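Local atomic coordinates of 4-phosphoerythronate dehydrogenase (PDB entry 4PRK), a protein that probably catalyses the NAD-dependent interconversion of pyruvate and D-lactate, as a D-lactate dehydrogenase of the D-isomer-specific 2-hydroxyacid dehydrogenase family. Residues N146-L151 / G169-A174; V195-D200 / F221-N226; I201-T206 / I229-A234; A243-L248 / K282-M287; G257-A262 / P294-F299. All coordinates share one frame; numbering follows the deposited sequence.

Contact 1 of 5, residues N146-L151 / G169-A174; sequences NKTIGL and GAKVLA
Ile149 and Val172 pair across the parallel strands 148-151 and 171-174, with CG1 of Ile149 3.8 Å from CG2 of Val172. The CG1 branch of Ile149 lies beside its own backbone N (chi1 -47°) and is thereby turned back along the strand, where it also meets Ala170 CB at 3.8 Å. Val172 spans two residues of its partner strand: while CG2 packs on Ile149, CG1, anti to the backbone N, reaches forward to Leu151 CG at 4.1 Å. Leu151 then lies with its CB against Ala174 CB, 3.9 Å away. On the opposite face Thr148 offers its methyl CG2 to Leu173 CD1 (3.9 Å), and its OG1 faces the aliphatic CD of Lys171. The threonine and lysine side chains run alongside each other until the lysine bends at chi3 and leads its ammonium away. Four backbone bonds tie the strands; the one from Leu173 N to Ile149 O is nearly straight (2.8 Å, 175°), whereas Lys171 N to Lys147 O is longer, at 3.2 Å. The pair forms the first beta-alpha-beta unit of the NAD-binding Rossmann domain. Its connecting helix 155-167, which closes with a Schellman motif at Gly169, covers Ile149, Leu151 and Val172 through Phe165, Val161 and Ala162, and strand 201-204 hydrogen-bonds to the other edge of strand 148-152.

Contact 2 of 5, residues V195-D200 / F221-N226; sequences VLKEAD and FAEMKN
Lys225 NZ reaches Asp200 OD1 at 2.6 Å in a hydrogen-bonded salt bridge between the loops that follow helices 192-198 and 218-223. The ammonium approaches OD1 on its syn side but 32° out of the carboxylate plane, while the other oxygen, OD2, accepts from Thr148 N, so that the carboxylate is held at both ends. Lys225 arrives over the C-terminal end of helix 192-198: its CG lies 3.3 Å from Lys197 O and its CD 3.5 Å from Ala199 O, and a bend at chi3 (67°) directs NZ to the aspartate. The carbonyls gathered at this helix end would probably help to stabilise the positive charge. A second charged pair, Lys197 with Glu223, is slacker. Its NZ to OE2 separation of 3.9 Å makes a long salt bridge, and the closer approach is by the methylene CE, 3.4 Å from Glu223 OE2, as the lysine chain, bent at chi2 and chi4, crosses the glutamate. Between the two charged pairs the backbones come together, with Met224 CA directing its hydrogen at Leu196 O (3.4 Å, 170°). Beneath them Leu196 CD2 faces Met224 CE at 4.3 Å in an apolar layer. The two helix ends thus sit on one face of the Rossmann sheet of the NAD-binding domain, Leu196 and Met224 both resting on Ile202 of strand 201-204, while Phe221 leans on Ala243, Leu244 and Ala247 of helix 241-250.

Contact 3 of 5, residues I201-T206 / I229-A234; sequences IISLHT and ILINAA
Leu204 O and Ala233 N are bridged by a water where strands 201-204 and 229-232 run out: it donates to the carbonyl at 2.7 Å and accepts from the amide at 2.8 Å. The strands are parallel neighbours in the Rossmann sheet, linked by a beta-alpha-beta crossover through helix 218-223. The water also pairs with Ser203 OG at 3.0 Å and gives a weak bond to Ile231 O, the same oxygen that Leu204 N meets directly at 3.1 Å. It thus joins the backbones just as they part, at the C-terminal edge of the strands, on which the cofactor lies in Rossmann folds. Ser203 OG, anti to its backbone N, further shares a hydrogen bond of 2.6 Å with His205 NE2. Deeper in the sheet the contact is apolar. Ile201 and Ile229 lie side by side, and the CD1 methyl of Leu230 swings across to Ile202 CG2 at 3.7 Å. Asn232 shapes the exit of its strand: OD1 accepts from Ala234 N (3.0 Å) in an Asx turn, the donor standing above the carbonyl plane, while ND2 bonds to Arg235 O. Beyond this turn Ala234 CB lies 3.3 Å from Leu204 O.

Contact 4 of 5, residues A243-L248 / K282-M287; sequences ALIEAL and KKLAAM
Two neighbouring helices of the Rossmann domain, 241-250 and 279-285, meet through Ile245, Leu248, Leu284 and Met287, with no hydrogen bond between the two segments. The CD2 methyl of Leu284 does most of the touching: it lies against Ile245 and Leu248, at 3.8 Å from Ile245 CG1 and 4.0 Å from Leu248 CD1, with Leu244 CD2 at a looser 4.5 Å. Leu248 crosses it at about a right angle, tip against tip. Ile245 CG1 lies beside its own backbone N (chi1 -77°), which brings this branch over the leucine, while the other branch, CG2, meets the aliphatic CD of Lys283 at 4.0 Å. Those two side chains also stand roughly perpendicular, the lysine chain closing the exposed margin of the contact. Met287, near the end of its segment, stretches across with chi2 and chi3 both extended. Its sulphur SD settles 3.9 Å from Leu248 CD1, and the terminal CE passes beyond it to within 4.1 Å of the Ile245 carbonyl O. Underneath, Leu244 and Leu284 both rest on Leu258 of strand 255-258, so the helix pair covers that part of the sheet, and Ala285 O, behind the contact, accepts a hydrogen bond from Lys125 NZ of the second subunit.

Contact 5 of 5, residues G257-A262 / P294-F299; sequences GLDTLA and PHSAYF
Asp259 and the backbone of Ser296 and Ala297 make up the tight part of this contact, which joins the loop after strand 255-258 to that between strand 290-292 and helix 301-319. Both leave the C-terminal edge of the Rossmann sheet, where the cofactor lies in such folds. The carboxylate, set anti to the backbone N (chi1 -170°), reaches across and takes two successive amides. Ser296 N bonds to OD1 at 2.9 Å on its syn lone pair, and Ala297 N bonds to OD2 at 2.8 Å with an angle of 158°, though from above the carboxylate plane. OD1 also accepts from Thr293 OG1, and Ala297 CB closes in to 3.3 Å from OD2. His295, in a left-handed backbone conformation, turns the chain so that the two amides after it face the aspartate. The other side is looser and partly open to solvent. There the side chains of Thr260 and His295 run side by side, with Thr260 OG1 3.5 Å and CB 3.6 Å from His295 CD2, in van der Waals contact alone. The polar end of Thr260 is engaged by Glu264 OE2 instead, and the His295 ring also packs on Glu264, Phe268 and Phe269. Farther along, the loop meets the second subunit, where Arg119 binds Ala297 O and Asn135 binds Tyr298 OH. The three hydrogen bonds satisfy the polar atoms of the buried carboxylate, and its hold on the two amides after His295 probably helps to fix the backbone there and so the setting of His295.

Overall arrangement
Contacts 1, 3 and 5 follow one another across the parallel Rossmann sheet: strand 148-152 of contact 1 hydrogen-bonds to strand 201-204 of contact 3, whose partner strand 229-232 does the same with strand 255-258 of contact 5. The strand pairs of contacts 1 and 3 are core, ruled by backbone bonds and aliphatic side chains. Contact 5, about 7 Å between its centre and that of the chain, replaces these with a carboxylate holding a loop. Contacts 2 and 4 lie in the helical layer and share Phe221's packing on helix 241-250. Contact 2, nearer the surface, combines one short and one long salt bridge with a small apolar layer, whereas contact 4 is apolar packing alone.

Contact 1 of 5, residues N146-L151 / G169-A174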
# COMPACT_ATOMS: atom_id res chain seq x y z
N ASN A 146 -2.24 -14.78 2.19
CA ASN A 146 -2.19 -16.12 1.58
C ASN A 146 -3.44 -16.45 0.78
O ASN A 146 -3.54 -17.53 0.24
CB ASN A 146 -1.95 -17.18 2.62
CG ASN A 146 -0.58 -17.06 3.24
OD1 ASN A 146 -0.40 -17.07 4.45
ND2 ASN A 146 0.39 -16.94 2.39
N LYS A 147 -4.36 -15.52 0.68
CA LYS A 147 -5.67 -15.79 0.10
C LYS A 147 -5.74 -15.19 -1.28
O LYS A 147 -5.03 -14.20 -1.57
CB LYS A 147 -6.73 -15.17 1.00
CG LYS A 147 -6.86 -15.86 2.35
CD LYS A 147 -8.22 -16.50 2.47
CE LYS A 147 -8.45 -17.30 3.74
NZ LYS A 147 -8.27 -18.73 3.41
N THR A 148 -6.65 -15.72 -2.09
CA THR A 148 -7.02 -15.17 -3.36
C THR A 148 -8.42 -14.59 -3.24
O THR A 148 -9.35 -15.23 -2.73
CB THR A 148 -7.06 -16.26 -4.45
OG1 THR A 148 -5.73 -16.72 -4.72
CG2 THR A 148 -7.60 -15.72 -5.74
N ILE A 149 -8.58 -13.38 -3.76
CA ILE A 149 -9.82 -12.68 -3.71
C ILE A 149 -10.34 -12.75 -5.11
O ILE A 149 -9.57 -12.61 -6.08
CB ILE A 149 -9.62 -11.18 -3.42
CG1 ILE A 149 -8.64 -10.96 -2.25
CG2 ILE A 149 -10.95 -10.52 -3.25
CD1 ILE A 149 -9.13 -11.42 -0.86
N GLY A 150 -11.64 -12.97 -5.23
CA GLY A 150 -12.27 -13.05 -6.54
C GLY A 150 -13.44 -12.12 -6.60
O GLY A 150 -14.37 -12.17 -5.76
N LEU A 151 -13.37 -11.23 -7.54
CA LEU A 151 -14.40 -10.21 -7.71
C LEU A 151 -15.26 -10.51 -8.94
O LEU A 151 -14.72 -10.71 -10.02
CB LEU A 151 -13.73 -8.83 -7.89
CG LEU A 151 -12.76 -8.34 -6.82
CD1 LEU A 151 -12.40 -6.89 -7.20
CD2 LEU A 151 -13.41 -8.32 -5.48
N GLY A 169 -1.57 -7.56 0.69
CA GLY A 169 -0.76 -8.61 0.11
C GLY A 169 -1.55 -9.76 -0.54
O GLY A 169 -0.94 -10.68 -1.10
N ALA A 170 -2.88 -9.71 -0.52
CA ALA A 170 -3.67 -10.75 -1.19
C ALA A 170 -3.50 -10.73 -2.69
O ALA A 170 -3.26 -9.68 -3.28
CB ALA A 170 -5.14 -10.61 -0.85
N LYS A 171 -3.71 -11.87 -3.33
CA LYS A 171 -3.83 -11.90 -4.78
C LYS A 171 -5.29 -11.66 -5.15
O LYS A 171 -6.17 -12.35 -4.65
CB LYS A 171 -3.35 -13.24 -5.34
CG LYS A 171 -3.48 -13.32 -6.86
CD LYS A 171 -3.61 -14.74 -7.33
CE LYS A 171 -2.37 -15.28 -8.01
NZ LYS A 171 -2.83 -16.27 -9.05
N VAL A 172 -5.57 -10.72 -6.04
CA VAL A 172 -6.92 -10.38 -6.41
C VAL A 172 -7.16 -10.65 -7.90
O VAL A 172 -6.44 -10.16 -8.75
CB VAL A 172 -7.23 -8.90 -6.15
CG1 VAL A 172 -8.68 -8.55 -6.52
CG2 VAL A 172 -6.96 -8.57 -4.72
N LEU A 173 -8.22 -11.41 -8.19
CA LEU A 173 -8.67 -11.72 -9.52
C LEU A 173 -10.03 -11.10 -9.69
O LEU A 173 -10.79 -11.03 -8.73
CB LEU A 173 -8.85 -13.23 -9.71
CG LEU A 173 -7.63 -14.15 -9.57
CD1 LEU A 173 -8.01 -15.60 -9.57
CD2 LEU A 173 -6.63 -13.87 -10.69
N ALA A 174 -10.35 -10.68 -10.91
CA ALA A 174 -11.67 -10.14 -11.18
C ALA A 174 -12.20 -10.57 -12.54
O ALA A 174 -11.45 -10.58 -13.51
CB ALA A 174 -11.61 -8.62 -11.11

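Contact 2 of 5, residues V195-D200 / F221-N226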
# COMPACT_ATOMS: atom_id res chain seq x y z
N VAL A 195 -12.37 -17.51 -11.60
CA VAL A 195 -12.59 -16.71 -10.39
C VAL A 195 -13.31 -17.54 -9.33
O VAL A 195 -12.85 -17.61 -8.19
CB VAL A 195 -13.34 -15.40 -10.70
CG1 VAL A 195 -13.85 -14.74 -9.40
CG2 VAL A 195 -12.46 -14.43 -11.51
N LEU A 196 -14.44 -18.17 -9.69
CA LEU A 196 -15.17 -19.00 -8.76
C LEU A 196 -14.35 -20.18 -8.29
O LEU A 196 -14.42 -20.57 -7.13
CB LEU A 196 -16.43 -19.55 -9.40
CG LEU A 196 -17.51 -18.54 -9.77
CD1 LEU A 196 -18.72 -19.34 -10.27
CD2 LEU A 196 -17.86 -17.67 -8.56
N LYS A 197 -13.54 -20.73 -9.17
CA LYS A 197 -12.75 -21.89 -8.78
C LYS A 197 -11.54 -21.58 -7.90
O LYS A 197 -11.20 -22.38 -7.06
CB LYS A 197 -12.31 -22.69 -10.01
CG LYS A 197 -13.36 -23.72 -10.47
CD LYS A 197 -14.34 -23.17 -11.49
CE LYS A 197 -15.35 -24.20 -11.97
NZ LYS A 197 -14.90 -24.89 -13.21
N GLU A 198 -10.90 -20.43 -8.07
CA GLU A 198 -9.62 -20.17 -7.44
C GLU A 198 -9.75 -19.20 -6.27
O GLU A 198 -8.81 -19.06 -5.47
CB GLU A 198 -8.66 -19.57 -8.44
CG GLU A 198 -8.60 -20.29 -9.77
CD GLU A 198 -7.56 -21.35 -9.83
OE1 GLU A 198 -6.77 -21.47 -8.88
OE2 GLU A 198 -7.55 -22.10 -10.82
N ALA A 199 -10.87 -18.51 -6.16
CA ALA A 199 -10.96 -17.50 -5.11
C ALA A 199 -11.24 -18.13 -3.77
O ALA A 199 -12.09 -18.98 -3.67
CB ALA A 199 -11.99 -16.45 -5.42
N ASP A 200 -10.54 -17.70 -2.72
CA ASP A 200 -10.93 -18.08 -1.35
C ASP A 200 -11.97 -17.13 -0.76
O ASP A 200 -12.67 -17.49 0.19
CB ASP A 200 -9.74 -18.10 -0.41
CG ASP A 200 -8.61 -18.92 -0.96
OD1 ASP A 200 -8.82 -20.11 -1.22
OD2 ASP A 200 -7.52 -18.36 -1.10
N PHE A 221 -22.17 -22.20 -6.51
CA PHE A 221 -21.70 -22.73 -5.22
C PHE A 221 -20.96 -24.05 -5.38
O PHE A 221 -19.87 -24.29 -4.77
CB PHE A 221 -22.89 -22.90 -4.25
CG PHE A 221 -23.46 -21.56 -3.71
CD1 PHE A 221 -22.70 -20.73 -2.88
CD2 PHE A 221 -24.70 -21.10 -4.13
CE1 PHE A 221 -23.22 -19.49 -2.43
CE2 PHE A 221 -25.22 -19.87 -3.68
CZ PHE A 221 -24.49 -19.06 -2.82
N ALA A 222 -21.48 -24.92 -6.22
CA ALA A 222 -20.80 -26.19 -6.40
C ALA A 222 -19.39 -25.96 -6.96
O ALA A 222 -18.50 -26.72 -6.68
CB ALA A 222 -21.59 -27.11 -7.30
N GLU A 223 -19.20 -24.91 -7.76
CA GLU A 223 -17.89 -24.64 -8.36
C GLU A 223 -16.89 -24.01 -7.39
O GLU A 223 -15.70 -24.06 -7.64
CB GLU A 223 -18.06 -23.72 -9.59
CG GLU A 223 -18.75 -24.40 -10.78
CD GLU A 223 -19.19 -23.43 -11.89
OE1 GLU A 223 -20.27 -22.80 -11.73
OE2 GLU A 223 -18.48 -23.32 -12.93
N MET A 224 -17.36 -23.38 -6.31
CA MET A 224 -16.48 -22.63 -5.42
C MET A 224 -15.70 -23.59 -4.52
O MET A 224 -16.07 -24.76 -4.37
CB MET A 224 -17.30 -21.76 -4.50
CG MET A 224 -17.90 -20.55 -5.16
SD MET A 224 -19.09 -19.82 -4.03
CE MET A 224 -20.17 -19.05 -5.22
N LYS A 225 -14.64 -23.09 -3.90
CA LYS A 225 -13.90 -23.93 -2.96
C LYS A 225 -14.78 -24.14 -1.70
O LYS A 225 -15.62 -23.28 -1.35
CB LYS A 225 -12.56 -23.28 -2.64
CG LYS A 225 -11.76 -23.12 -3.90
CD LYS A 225 -10.64 -22.12 -3.81
CE LYS A 225 -9.58 -22.56 -2.87
NZ LYS A 225 -8.41 -21.70 -3.21
N ASN A 226 -14.62 -25.27 -1.03
CA ASN A 226 -15.51 -25.55 0.09
C ASN A 226 -15.19 -24.68 1.33
O ASN A 226 -16.03 -24.52 2.22
CB ASN A 226 -15.53 -27.02 0.46
CG ASN A 226 -16.02 -27.93 -0.68
OD1 ASN A 226 -16.92 -27.63 -1.50
ND2 ASN A 226 -15.43 -29.12 -0.68

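Contact 3 of 5, residues I201-T206 / I229-A234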
# COMPACT_ATOMS: atom_id res chain seq x y z
N ILE A 201 -12.02 -15.89 -1.29
CA ILE A 201 -13.03 -14.90 -0.89
C ILE A 201 -13.61 -14.26 -2.12
O ILE A 201 -12.89 -13.69 -2.93
CB ILE A 201 -12.45 -13.77 -0.03
CG1 ILE A 201 -12.07 -14.28 1.37
CG2 ILE A 201 -13.49 -12.69 0.10
CD1 ILE A 201 -11.08 -13.41 2.12
N ILE A 202 -14.91 -14.39 -2.28
CA ILE A 202 -15.61 -13.91 -3.48
C ILE A 202 -16.45 -12.73 -3.09
O ILE A 202 -17.26 -12.83 -2.18
CB ILE A 202 -16.57 -14.98 -4.05
CG1 ILE A 202 -15.72 -16.13 -4.57
CG2 ILE A 202 -17.39 -14.38 -5.16
CD1 ILE A 202 -16.45 -17.37 -5.01
N SER A 203 -16.29 -11.63 -3.79
CA SER A 203 -17.10 -10.48 -3.52
C SER A 203 -17.77 -10.01 -4.76
O SER A 203 -17.11 -9.93 -5.80
CB SER A 203 -16.27 -9.35 -2.88
OG SER A 203 -17.11 -8.23 -2.67
N LEU A 204 -19.08 -9.69 -4.65
CA LEU A 204 -19.93 -9.35 -5.84
C LEU A 204 -20.06 -7.85 -6.12
O LEU A 204 -20.37 -7.06 -5.22
CB LEU A 204 -21.31 -9.92 -5.69
CG LEU A 204 -21.36 -11.40 -5.31
CD1 LEU A 204 -22.80 -11.87 -5.14
CD2 LEU A 204 -20.62 -12.26 -6.33
N HIS A 205 -19.88 -7.47 -7.39
CA HIS A 205 -19.91 -6.07 -7.78
C HIS A 205 -20.53 -5.91 -9.16
O HIS A 205 -20.04 -5.18 -9.98
CB HIS A 205 -18.49 -5.50 -7.70
CG HIS A 205 -17.93 -5.62 -6.32
ND1 HIS A 205 -18.38 -4.84 -5.29
CD2 HIS A 205 -17.10 -6.53 -5.76
CE1 HIS A 205 -17.81 -5.22 -4.16
NE2 HIS A 205 -17.03 -6.25 -4.42
N THR A 206 -21.66 -6.58 -9.35
CA THR A 206 -22.31 -6.70 -10.64
C THR A 206 -23.65 -5.98 -10.54
O THR A 206 -24.33 -6.11 -9.53
CB THR A 206 -22.50 -8.20 -11.03
OG1 THR A 206 -21.25 -8.77 -11.35
CG2 THR A 206 -23.39 -8.36 -12.23
N ILE A 229 -15.49 -17.98 1.07
CA ILE A 229 -16.27 -16.99 1.79
C ILE A 229 -16.90 -16.14 0.72
O ILE A 229 -16.18 -15.63 -0.16
CB ILE A 229 -15.36 -16.11 2.66
CG1 ILE A 229 -14.61 -16.93 3.70
CG2 ILE A 229 -16.16 -14.98 3.33
CD1 ILE A 229 -13.62 -16.15 4.55
N LEU A 230 -18.23 -16.04 0.75
CA LEU A 230 -18.95 -15.31 -0.25
C LEU A 230 -19.39 -13.99 0.37
O LEU A 230 -19.96 -13.99 1.43
CB LEU A 230 -20.21 -16.07 -0.71
CG LEU A 230 -21.08 -15.22 -1.69
CD1 LEU A 230 -20.29 -14.87 -2.94
CD2 LEU A 230 -22.39 -15.90 -2.14
N ILE A 231 -19.14 -12.88 -0.30
CA ILE A 231 -19.57 -11.57 0.20
C ILE A 231 -20.45 -10.95 -0.84
O ILE A 231 -20.03 -10.83 -1.96
CB ILE A 231 -18.36 -10.64 0.43
CG1 ILE A 231 -17.39 -11.18 1.47
CG2 ILE A 231 -18.84 -9.25 0.82
CD1 ILE A 231 -17.93 -11.30 2.87
N ASN A 232 -21.66 -10.53 -0.47
CA ASN A 232 -22.56 -9.73 -1.34
C ASN A 232 -23.01 -8.43 -0.67
O ASN A 232 -23.93 -8.39 0.18
CB ASN A 232 -23.83 -10.49 -1.68
CG ASN A 232 -24.67 -9.76 -2.72
OD1 ASN A 232 -24.17 -8.85 -3.41
ND2 ASN A 232 -25.92 -10.17 -2.86
N ALA A 233 -22.37 -7.36 -1.11
CA ALA A 233 -22.74 -6.01 -0.75
C ALA A 233 -23.16 -5.24 -1.98
O ALA A 233 -23.16 -4.00 -1.96
CB ALA A 233 -21.60 -5.30 -0.07
N ALA A 234 -23.57 -5.97 -3.01
CA ALA A 234 -24.08 -5.36 -4.21
C ALA A 234 -25.61 -5.40 -4.27
O ALA A 234 -26.24 -4.43 -3.93
CB ALA A 234 -23.48 -6.04 -5.43
O HOH W 1 -19.99 -7.48 -2.59

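Contact 4 of 5, residues A243-L248 / K282-M287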
# COMPACT_ATOMS: atom_id res chain seq x y z
N ALA A 243 -30.18 -21.57 -2.40
CA ALA A 243 -28.93 -22.28 -2.76
C ALA A 243 -27.80 -21.87 -1.84
O ALA A 243 -26.94 -22.70 -1.55
CB ALA A 243 -28.50 -22.00 -4.19
N LEU A 244 -27.83 -20.61 -1.37
CA LEU A 244 -26.84 -20.10 -0.42
C LEU A 244 -26.96 -20.87 0.91
O LEU A 244 -25.97 -21.42 1.43
CB LEU A 244 -27.01 -18.58 -0.23
CG LEU A 244 -26.25 -17.92 0.93
CD1 LEU A 244 -24.78 -18.20 0.81
CD2 LEU A 244 -26.44 -16.43 1.06
N ILE A 245 -28.18 -20.93 1.42
CA ILE A 245 -28.47 -21.58 2.69
C ILE A 245 -28.06 -23.06 2.68
O ILE A 245 -27.38 -23.56 3.56
CB ILE A 245 -29.98 -21.42 3.00
CG1 ILE A 245 -30.25 -20.00 3.50
CG2 ILE A 245 -30.41 -22.39 4.06
CD1 ILE A 245 -31.69 -19.68 3.77
N GLU A 246 -28.48 -23.75 1.63
CA GLU A 246 -28.12 -25.13 1.40
C GLU A 246 -26.61 -25.34 1.33
O GLU A 246 -26.04 -26.25 1.94
CB GLU A 246 -28.76 -25.51 0.09
CG GLU A 246 -28.64 -26.96 -0.24
CD GLU A 246 -29.49 -27.36 -1.44
OE1 GLU A 246 -30.49 -26.64 -1.74
OE2 GLU A 246 -29.15 -28.40 -2.06
N ALA A 247 -25.95 -24.52 0.55
CA ALA A 247 -24.50 -24.59 0.42
C ALA A 247 -23.82 -24.47 1.80
O ALA A 247 -22.91 -25.22 2.09
CB ALA A 247 -24.01 -23.48 -0.51
N LEU A 248 -24.29 -23.53 2.63
CA LEU A 248 -23.72 -23.34 3.95
C LEU A 248 -24.03 -24.53 4.81
O LEU A 248 -23.14 -25.05 5.51
CB LEU A 248 -24.28 -22.07 4.63
CG LEU A 248 -23.71 -20.75 4.11
CD1 LEU A 248 -24.70 -19.62 4.25
CD2 LEU A 248 -22.40 -20.41 4.81
N LYS A 282 -34.08 -15.65 9.01
CA LYS A 282 -33.95 -16.28 10.32
C LYS A 282 -32.94 -17.44 10.31
O LYS A 282 -32.13 -17.61 11.24
CB LYS A 282 -35.32 -16.75 10.86
CG LYS A 282 -36.24 -15.60 11.23
CD LYS A 282 -37.61 -16.07 11.71
CE LYS A 282 -38.50 -14.89 12.02
NZ LYS A 282 -39.87 -15.24 12.57
N LYS A 283 -32.94 -18.22 9.24
CA LYS A 283 -31.93 -19.26 9.08
C LYS A 283 -30.54 -18.63 9.04
O LYS A 283 -29.65 -19.10 9.73
CB LYS A 283 -32.14 -20.10 7.83
CG LYS A 283 -33.29 -21.07 7.94
CD LYS A 283 -33.14 -22.18 6.92
CE LYS A 283 -34.17 -23.27 7.15
NZ LYS A 283 -34.68 -23.80 5.85
N LEU A 284 -30.36 -17.55 8.27
CA LEU A 284 -29.01 -16.99 8.07
C LEU A 284 -28.45 -16.40 9.36
O LEU A 284 -27.33 -16.68 9.76
CB LEU A 284 -29.03 -16.00 6.91
CG LEU A 284 -29.20 -16.69 5.54
CD1 LEU A 284 -29.53 -15.71 4.42
CD2 LEU A 284 -27.96 -17.48 5.15
N ALA A 285 -29.32 -15.69 10.05
CA ALA A 285 -29.02 -14.96 11.26
C ALA A 285 -28.63 -15.91 12.36
O ALA A 285 -27.90 -15.51 13.28
CB ALA A 285 -30.22 -14.15 11.69
N ALA A 286 -29.06 -17.15 12.27
CA ALA A 286 -28.73 -18.18 13.30
C ALA A 286 -27.39 -18.84 13.06
O ALA A 286 -26.91 -19.54 13.93
CB ALA A 286 -29.83 -19.25 13.33
N MET A 287 -26.79 -18.64 11.88
CA MET A 287 -25.53 -19.29 11.54
C MET A 287 -24.33 -18.46 12.05
O MET A 287 -24.20 -17.29 11.72
CB MET A 287 -25.46 -19.51 10.03
CG MET A 287 -26.42 -20.58 9.45
SD MET A 287 -26.34 -20.60 7.63
CE MET A 287 -27.61 -21.81 7.22

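Contact 5 of 5, residues G257-A262 / P294-F299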
# COMPACT_ATOMS: atom_id res chain seq x y z
N GLY A 257 -21.12 -13.20 3.96
CA GLY A 257 -21.40 -11.87 4.51
C GLY A 257 -22.31 -11.12 3.53
O GLY A 257 -21.94 -10.84 2.37
N LEU A 258 -23.53 -10.82 3.98
CA LEU A 258 -24.55 -10.27 3.10
C LEU A 258 -24.95 -8.95 3.65
O LEU A 258 -25.35 -8.88 4.80
CB LEU A 258 -25.77 -11.18 3.02
CG LEU A 258 -25.44 -12.69 2.84
CD1 LEU A 258 -26.65 -13.54 3.09
CD2 LEU A 258 -24.91 -12.99 1.46
N ASP A 259 -24.87 -7.89 2.85
CA ASP A 259 -25.44 -6.59 3.28
C ASP A 259 -26.79 -6.38 2.61
O ASP A 259 -27.43 -5.36 2.80
CB ASP A 259 -24.52 -5.46 2.86
CG ASP A 259 -24.92 -4.13 3.47
OD1 ASP A 259 -25.09 -4.09 4.72
OD2 ASP A 259 -25.06 -3.13 2.70
N THR A 260 -27.19 -7.36 1.79
CA THR A 260 -28.37 -7.26 0.97
C THR A 260 -28.82 -8.68 0.67
O THR A 260 -27.97 -9.55 0.61
CB THR A 260 -28.08 -6.58 -0.35
OG1 THR A 260 -29.29 -6.52 -1.11
CG2 THR A 260 -26.99 -7.35 -1.16
N LEU A 261 -30.14 -8.90 0.54
CA LEU A 261 -30.78 -10.22 0.40
C LEU A 261 -31.99 -10.07 -0.49
O LEU A 261 -32.67 -9.08 -0.41
CB LEU A 261 -31.32 -10.74 1.76
CG LEU A 261 -30.41 -11.44 2.76
CD1 LEU A 261 -31.12 -11.68 4.07
CD2 LEU A 261 -29.84 -12.73 2.19
N ALA A 262 -32.27 -11.06 -1.31
CA ALA A 262 -33.51 -11.10 -2.08
C ALA A 262 -34.72 -10.94 -1.16
O ALA A 262 -34.76 -11.52 -0.07
CB ALA A 262 -33.62 -12.42 -2.84
N PRO A 294 -28.20 -4.75 7.50
CA PRO A 294 -29.36 -4.20 6.81
C PRO A 294 -29.04 -3.16 5.78
O PRO A 294 -29.37 -2.00 5.98
CB PRO A 294 -30.16 -3.57 7.97
CG PRO A 294 -29.16 -3.24 9.00
CD PRO A 294 -27.92 -4.03 8.74
N HIS A 295 -28.39 -3.58 4.70
CA HIS A 295 -28.01 -2.69 3.61
C HIS A 295 -27.38 -1.41 4.17
O HIS A 295 -27.70 -0.30 3.74
CB HIS A 295 -29.21 -2.40 2.66
CG HIS A 295 -28.86 -2.47 1.20
ND1 HIS A 295 -27.83 -1.74 0.63
CD2 HIS A 295 -29.37 -3.22 0.19
CE1 HIS A 295 -27.72 -2.04 -0.65
NE2 HIS A 295 -28.65 -2.93 -0.94
N SER A 296 -26.45 -1.56 5.10
CA SER A 296 -25.81 -0.42 5.65
C SER A 296 -24.34 -0.27 5.18
O SER A 296 -23.54 0.48 5.81
CB SER A 296 -25.90 -0.52 7.19
OG SER A 296 -25.26 -1.72 7.73
N ALA A 297 -23.92 -0.98 4.12
CA ALA A 297 -22.49 -0.80 3.69
C ALA A 297 -22.24 0.70 3.41
O ALA A 297 -21.19 1.26 3.71
CB ALA A 297 -22.16 -1.64 2.46
N TYR A 298 -23.22 1.39 2.86
CA TYR A 298 -23.06 2.80 2.52
C TYR A 298 -23.00 3.74 3.74
O TYR A 298 -22.65 4.90 3.58
CB TYR A 298 -24.24 3.28 1.63
CG TYR A 298 -25.45 3.57 2.53
CD1 TYR A 298 -26.31 2.56 2.95
CD2 TYR A 298 -25.68 4.85 3.02
CE1 TYR A 298 -27.36 2.83 3.81
CE2 TYR A 298 -26.71 5.12 3.89
CZ TYR A 298 -27.54 4.12 4.29
OH TYR A 298 -28.55 4.42 5.18
N PHE A 299 -23.34 3.28 4.93
CA PHE A 299 -23.80 4.21 5.97
C PHE A 299 -22.61 4.74 6.79
O PHE A 299 -22.36 4.26 7.94
CB PHE A 299 -24.85 3.48 6.84
CG PHE A 299 -25.53 4.35 7.87
CD1 PHE A 299 -25.95 5.64 7.56
CD2 PHE A 299 -25.82 3.84 9.12
CE1 PHE A 299 -26.57 6.42 8.52
CE2 PHE A 299 -26.45 4.61 10.08
CZ PHE A 299 -26.84 5.90 9.76